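Local structure of putative Type I topoisomerase (Deinococcus radiodurans, 3M4A) at residues A[111-116]-A[123-128]; A[204-209]-A[215-220]. The protein probably relaxes supercoiled DNA as a type IB topoisomerase, by breaking one strand without ATP, letting it pass and rejoining it. All coordinates share one frame; numbering follows the deposited sequence. Where two conformers were deposited one is given.

Contact 1: residues A[111-116]-A[123-128]; sequences ADLRAS and VMALMT. With nucleotides of chain B; nucleotides of chain C.
Leu113 CD2 meets the CD2 methyl of Leu126 at 3.6 Å, the two side chains crossing at a slant. The same Leu113 methyl lies 3.8 Å from Ala125 CB. Asp112 adds only its CB, 3.9 Å from Ala125 CB. Leu113 CG stands beside its backbone N (chi1 -71°), which brings the CD2 methyl to the 123-128 helix. This is a small, buried, apolar join between the end of helix 91-113 and helix 120-134, in the catalytic core of the type IB topoisomerase family. The turn leaving helix 91-113 lies against the bound DNA. Arg114 extends from CG to NE beside the sugar of DT7 of chain C. Its NH1 lies 3.0 Å from N3 of DG9 of chain B, which sits at the edge of the guanidinium, in its plane. Replacing Arg114 by an alanine, which ends at CB, would probably leave that N3 without its positively charged neighbour and open a gap where CD passes the DT7 sugar. Ser116 CA comes within 3.5 Å of OP1 of DG8 of chain B. Further out, Asp112 turns its carboxylate to Arg121, in a salt bridge, and to the hydroxyl of Tyr225. Lys122 NZ bonds the carbonyls of Leu113 and Ala115, tying the turn to the start of the second helix. Within that helix, Thr128 OG1 bonds Met124 O at 2.9 Å, on the opposite face of the carbonyl from Thr128 N.

Contact 2: residues A[204-209]-A[215-220]; sequences FQTVDA and RRIHST
Thr206 and Arg215 pair across a two-stranded antiparallel beta hairpin, strands 205-207 and 214-216, in the catalytic core. They form a hydrogen-bonded pair. Thr206 N donates a hydrogen bond to Arg215 O at 2.7 Å. Arg215 N returns a bond to Thr206 O at 3.1 Å. Next along, Gln205 and Arg216 make a non-hydrogen-bonded pair whose side chains diverge. Gln205 CB still passes 3.4 Å from Arg215 O. The backbone pairing continues past the strands, where Ile217 N donates to Phe204 O at 3.0 Å.

Apolar contact gathers on the face that carries Thr206 and Arg215. The two side chains run side by side. Arg215 CG sits between its backbone N and carbonyl carbon (chi1 62°), and the chain then extends to NE. This lays one guanidinium face over the Thr206 methyl, with CG2 3.8 Å from the plane and under its centre. Ile217 CD1 meets the same methyl at 3.9 Å. Pro120, at the start of helix 120-134, touches both Thr206 and Arg215.

The polar ends are held from outside the pair. Arg215 NH1 forms a salt bridge with Glu221, and Thr206 OG1 bonds Leu118 O. Arg216 NH2 pairs with Asp141, which also takes His218 ND1. The His218 ring places its CE1 over one face of the Arg216 guanidinium, offset toward the rim.

A water sits where the hairpin passes toward helix 219-230. It lies 2.8 Å from Phe204 O and accepts from Arg216 NE at 2.9 Å, in the plane of the guanidinium, at its edge.

Overall arrangement
Both contacts are largely buried and lie in one catalytic core, with centres about 12 Å apart. Contact 1 joins two helices through methyl groups, beside the DNA. Contact 2 is held by backbone hydrogen bonds, reaches the surface at Arg215, and its nearest atom is about 8 Å from the nucleic acid. Helix 120-134 is one partner of contact 1, and the hairpin of contact 2 packs against it. Side chains of it that do not touch 111-116 meet the hairpin: Met127 CG lies 3.6 Å from Phe204 CD2, and Met124 CG lies 3.7 Å from Ile217 CG2. Helix 219-230, which follows the hairpin, also packs on Met124 and Ala125 through Tyr225.

Contact 1: residues A[111-116]-A[123-128]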
# COMPACT_ATOMS: atom_id res chain seq x y z
N ALA A 111 -9.38 -12.81 -0.47
CA ALA A 111 -9.43 -14.21 -0.89
C ALA A 111 -8.36 -15.02 -0.16
O ALA A 111 -8.67 -16.05 0.48
CB ALA A 111 -9.29 -14.33 -2.42
N ASP A 112 -7.12 -14.53 -0.16
CA ASP A 112 -6.02 -15.20 0.56
C ASP A 112 -6.23 -15.29 2.07
O ASP A 112 -5.83 -16.28 2.71
CB ASP A 112 -4.69 -14.52 0.24
CG ASP A 112 -4.21 -14.79 -1.19
OD1 ASP A 112 -4.42 -15.91 -1.70
OD2 ASP A 112 -3.59 -13.88 -1.79
N LEU A 113 -6.85 -14.27 2.66
CA LEU A 113 -7.11 -14.25 4.10
C LEU A 113 -8.16 -15.27 4.56
O LEU A 113 -8.18 -15.66 5.72
CB LEU A 113 -7.55 -12.84 4.52
CG LEU A 113 -6.46 -11.76 4.49
CD1 LEU A 113 -7.09 -10.39 4.68
CD2 LEU A 113 -5.38 -12.04 5.54
N ARG A 114 -9.04 -15.69 3.66
CA ARG A 114 -10.11 -16.63 4.02
C ARG A 114 -9.61 -18.06 4.25
O ARG A 114 -10.35 -18.91 4.77
CB ARG A 114 -11.17 -16.63 2.93
CG ARG A 114 -11.98 -15.34 2.82
CD ARG A 114 -13.26 -15.56 2.04
NE ARG A 114 -13.94 -14.30 1.75
CZ ARG A 114 -14.74 -13.68 2.62
NH1 ARG A 114 -14.94 -14.16 3.83
NH2 ARG A 114 -15.31 -12.55 2.27
N ALA A 115 -8.37 -18.32 3.85
CA ALA A 115 -7.75 -19.63 4.08
C ALA A 115 -7.61 -20.01 5.57
O ALA A 115 -7.54 -19.15 6.45
CB ALA A 115 -6.40 -19.70 3.41
N SER A 116 -7.57 -21.31 5.85
CA SER A 116 -7.43 -21.74 7.24
C SER A 116 -5.96 -21.82 7.61
O SER A 116 -5.09 -21.98 6.75
CB SER A 116 -8.14 -23.08 7.49
OG SER A 116 -7.63 -24.08 6.64
N VAL A 123 -0.37 -15.14 5.30
CA VAL A 123 0.58 -14.31 6.06
C VAL A 123 1.02 -13.11 5.21
O VAL A 123 1.10 -11.98 5.71
CB VAL A 123 1.79 -15.10 6.59
CG1 VAL A 123 2.69 -14.21 7.42
CG2 VAL A 123 1.30 -16.26 7.47
N MET A 124 1.28 -13.33 3.91
CA MET A 124 1.62 -12.22 3.01
C MET A 124 0.47 -11.23 2.80
O MET A 124 0.71 -10.04 2.70
CB MET A 124 2.18 -12.74 1.69
CG MET A 124 3.53 -13.34 1.91
SD MET A 124 4.40 -13.89 0.43
CE MET A 124 3.31 -15.14 -0.21
N ALA A 125 -0.76 -11.73 2.76
CA ALA A 125 -1.92 -10.84 2.70
C ALA A 125 -2.02 -9.97 3.96
O ALA A 125 -2.36 -8.77 3.88
CB ALA A 125 -3.22 -11.65 2.49
N LEU A 126 -1.74 -10.56 5.13
CA LEU A 126 -1.74 -9.81 6.39
C LEU A 126 -0.65 -8.72 6.37
O LEU A 126 -0.86 -7.56 6.76
CB LEU A 126 -1.50 -10.76 7.57
CG LEU A 126 -2.63 -11.74 7.91
CD1 LEU A 126 -2.14 -12.85 8.84
CD2 LEU A 126 -3.77 -10.95 8.59
N MET A 127 0.52 -9.10 5.87
CA MET A 127 1.63 -8.14 5.75
C MET A 127 1.32 -7.01 4.78
O MET A 127 1.66 -5.87 5.05
CB MET A 127 2.92 -8.87 5.34
CG MET A 127 3.45 -9.81 6.42
SD MET A 127 4.71 -10.93 5.79
CE MET A 127 6.16 -9.91 6.06
N THR A 128 0.63 -7.34 3.68
CA THR A 128 0.23 -6.36 2.67
C THR A 128 -0.80 -5.41 3.28
O THR A 128 -0.75 -4.20 3.05
CB THR A 128 -0.31 -7.01 1.41
OG1 THR A 128 0.71 -7.85 0.84
CG2 THR A 128 -0.67 -5.95 0.37
P DG B 9 -10.08 -14.78 9.73
OP1 DG B 9 -8.62 -15.08 9.60
OP2 DG B 9 -10.62 -14.30 11.01
O5' DG B 9 -10.53 -13.73 8.61
C5' DG B 9 -10.19 -13.91 7.26
C4' DG B 9 -11.16 -13.17 6.35
O4' DG B 9 -12.51 -13.69 6.42
C3' DG B 9 -11.33 -11.70 6.71
O3' DG B 9 -11.41 -10.96 5.51
C2' DG B 9 -12.59 -11.67 7.60
C1' DG B 9 -13.45 -12.72 6.96
N9 DG B 9 -14.29 -13.55 7.81
C8 DG B 9 -13.94 -14.10 9.00
N7 DG B 9 -14.84 -14.88 9.53
C5 DG B 9 -15.87 -14.84 8.62
C6 DG B 9 -17.12 -15.48 8.63
O6 DG B 9 -17.60 -16.25 9.47
N1 DG B 9 -17.85 -15.16 7.51
C2 DG B 9 -17.44 -14.33 6.49
N2 DG B 9 -18.28 -14.13 5.47
N3 DG B 9 -16.26 -13.75 6.46
C4 DG B 9 -15.55 -14.02 7.56
P DT C 7 -13.27 -16.81 -3.32
OP1 DT C 7 -12.32 -15.80 -3.86
OP2 DT C 7 -14.14 -17.58 -4.24
O5' DT C 7 -12.43 -17.81 -2.42
C5' DT C 7 -11.44 -17.27 -1.57
C4' DT C 7 -11.02 -18.27 -0.52
O4' DT C 7 -12.17 -18.66 0.28
C3' DT C 7 -10.47 -19.57 -1.08
O3' DT C 7 -9.14 -19.37 -1.50
C2' DT C 7 -10.62 -20.49 0.11
C1' DT C 7 -11.88 -19.96 0.76
N1 DT C 7 -13.11 -20.78 0.51
C2 DT C 7 -13.34 -21.77 1.43
O2 DT C 7 -12.60 -22.01 2.35
N3 DT C 7 -14.47 -22.49 1.23
C4 DT C 7 -15.38 -22.30 0.24
O4 DT C 7 -16.36 -23.03 0.21
C5 DT C 7 -15.10 -21.26 -0.73
C7 DT C 7 -16.03 -21.00 -1.88
C6 DT C 7 -13.97 -20.53 -0.55
P DG B 8 -9.35 -21.19 10.96
OP1 DG B 8 -7.92 -21.04 10.67
OP2 DG B 8 -9.79 -21.31 12.37
O5' DG B 8 -10.14 -19.99 10.25
C5' DG B 8 -9.78 -19.46 9.01
C4' DG B 8 -10.71 -18.32 8.65
O4' DG B 8 -12.03 -18.83 8.36
C3' DG B 8 -10.94 -17.29 9.75
O3' DG B 8 -10.95 -16.01 9.16
C2' DG B 8 -12.30 -17.62 10.31
C1' DG B 8 -12.98 -18.01 9.02
N9 DG B 8 -14.21 -18.78 9.10
C8 DG B 8 -14.58 -19.72 10.03
N7 DG B 8 -15.75 -20.23 9.76
C5 DG B 8 -16.16 -19.60 8.60
C6 DG B 8 -17.33 -19.75 7.83
O6 DG B 8 -18.30 -20.51 8.08
N1 DG B 8 -17.37 -18.91 6.74
C2 DG B 8 -16.34 -18.05 6.38
N2 DG B 8 -16.53 -17.33 5.28
N3 DG B 8 -15.22 -17.92 7.08
C4 DG B 8 -15.20 -18.71 8.17

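Contact 2: residues A[204-209]-A[215-220]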
# COMPACT_ATOMS: atom_id res chain seq x y z
N PHE A 204 6.69 -12.79 11.53
CA PHE A 204 5.96 -13.21 10.33
C PHE A 204 6.49 -14.55 9.86
O PHE A 204 7.54 -14.63 9.23
CB PHE A 204 5.98 -12.13 9.23
CG PHE A 204 5.24 -10.89 9.64
CD1 PHE A 204 5.92 -9.74 9.97
CD2 PHE A 204 3.84 -10.92 9.77
CE1 PHE A 204 5.23 -8.62 10.40
CE2 PHE A 204 3.15 -9.81 10.19
CZ PHE A 204 3.83 -8.66 10.51
N GLN A 205 5.76 -15.58 10.25
CA GLN A 205 6.07 -16.96 9.91
C GLN A 205 4.84 -17.63 9.34
O GLN A 205 3.71 -17.25 9.63
CB GLN A 205 6.49 -17.71 11.17
CG GLN A 205 7.73 -17.15 11.86
CD GLN A 205 8.12 -17.97 13.08
OE1 GLN A 205 9.00 -18.83 13.00
NE2 GLN A 205 7.44 -17.73 14.19
N THR A 206 5.07 -18.68 8.56
CA THR A 206 3.99 -19.46 7.98
C THR A 206 4.14 -20.89 8.47
O THR A 206 5.25 -21.33 8.70
CB THR A 206 4.02 -19.39 6.44
OG1 THR A 206 3.01 -20.24 5.88
CG2 THR A 206 5.40 -19.79 5.88
N VAL A 207 3.01 -21.57 8.67
CA VAL A 207 2.95 -22.97 9.13
C VAL A 207 2.24 -23.78 8.05
O VAL A 207 1.19 -23.37 7.58
CB VAL A 207 2.13 -23.09 10.43
CG1 VAL A 207 1.90 -24.56 10.80
CG2 VAL A 207 2.80 -22.34 11.56
N ASP A 208 2.81 -24.93 7.66
CA ASP A 208 2.20 -25.76 6.61
C ASP A 208 1.30 -26.78 7.29
O ASP A 208 1.73 -27.45 8.22
CB ASP A 208 3.25 -26.46 5.75
CG ASP A 208 2.64 -27.29 4.64
OD1 ASP A 208 2.43 -28.52 4.86
OD2 ASP A 208 2.34 -26.73 3.56
N ALA A 209 0.07 -26.90 6.81
CA ALA A 209 -0.95 -27.69 7.48
C ALA A 209 -0.73 -29.18 7.28
O ALA A 209 -1.14 -29.98 8.12
CB ALA A 209 -2.33 -27.30 6.97
N ARG A 215 8.33 -21.71 8.75
CA ARG A 215 9.39 -20.86 8.22
C ARG A 215 8.97 -19.39 8.23
O ARG A 215 7.78 -19.09 8.37
CB ARG A 215 9.78 -21.28 6.80
CG ARG A 215 8.66 -21.17 5.77
CD ARG A 215 9.10 -21.57 4.36
NE ARG A 215 8.02 -21.41 3.39
CZ ARG A 215 7.66 -20.24 2.85
NH1 ARG A 215 8.29 -19.12 3.18
NH2 ARG A 215 6.66 -20.19 1.99
N ARG A 216 9.93 -18.50 8.03
CA ARG A 216 9.66 -17.07 7.94
C ARG A 216 9.20 -16.66 6.55
O ARG A 216 9.58 -17.28 5.55
CB ARG A 216 10.91 -16.26 8.24
CG ARG A 216 11.32 -16.20 9.68
CD ARG A 216 12.60 -15.40 9.82
NE ARG A 216 12.42 -14.06 9.27
CZ ARG A 216 13.40 -13.26 8.88
NH1 ARG A 216 14.68 -13.61 8.99
NH2 ARG A 216 13.10 -12.07 8.38
N ILE A 217 8.42 -15.59 6.49
CA ILE A 217 8.23 -14.86 5.24
C ILE A 217 9.29 -13.76 5.18
O ILE A 217 9.30 -12.84 6.01
CB ILE A 217 6.84 -14.20 5.14
CG1 ILE A 217 5.72 -15.24 5.28
CG2 ILE A 217 6.72 -13.41 3.84
CD1 ILE A 217 5.73 -16.33 4.19
N HIS A 218 10.19 -13.85 4.21
CA HIS A 218 11.24 -12.87 3.99
C HIS A 218 10.81 -11.83 2.96
O HIS A 218 9.85 -12.03 2.22
CB HIS A 218 12.52 -13.56 3.51
CG HIS A 218 13.07 -14.57 4.47
ND1 HIS A 218 14.07 -14.28 5.37
CD2 HIS A 218 12.77 -15.88 4.66
CE1 HIS A 218 14.36 -15.36 6.07
NE2 HIS A 218 13.58 -16.35 5.67
N SER A 219 11.55 -10.73 2.89
CA SER A 219 11.25 -9.65 1.95
C SER A 219 11.13 -10.09 0.49
O SER A 219 10.24 -9.65 -0.22
CB SER A 219 12.29 -8.52 2.09
OG SER A 219 13.60 -8.96 1.74
N THR A 220 12.02 -10.97 0.01
CA THR A 220 11.95 -11.39 -1.39
C THR A 220 10.61 -12.04 -1.75
O THR A 220 10.01 -11.71 -2.76
CB THR A 220 13.10 -12.34 -1.74
OG1 THR A 220 14.34 -11.70 -1.41
CG2 THR A 220 13.08 -12.71 -3.25
O HOH W 1 9.78 -12.99 8.79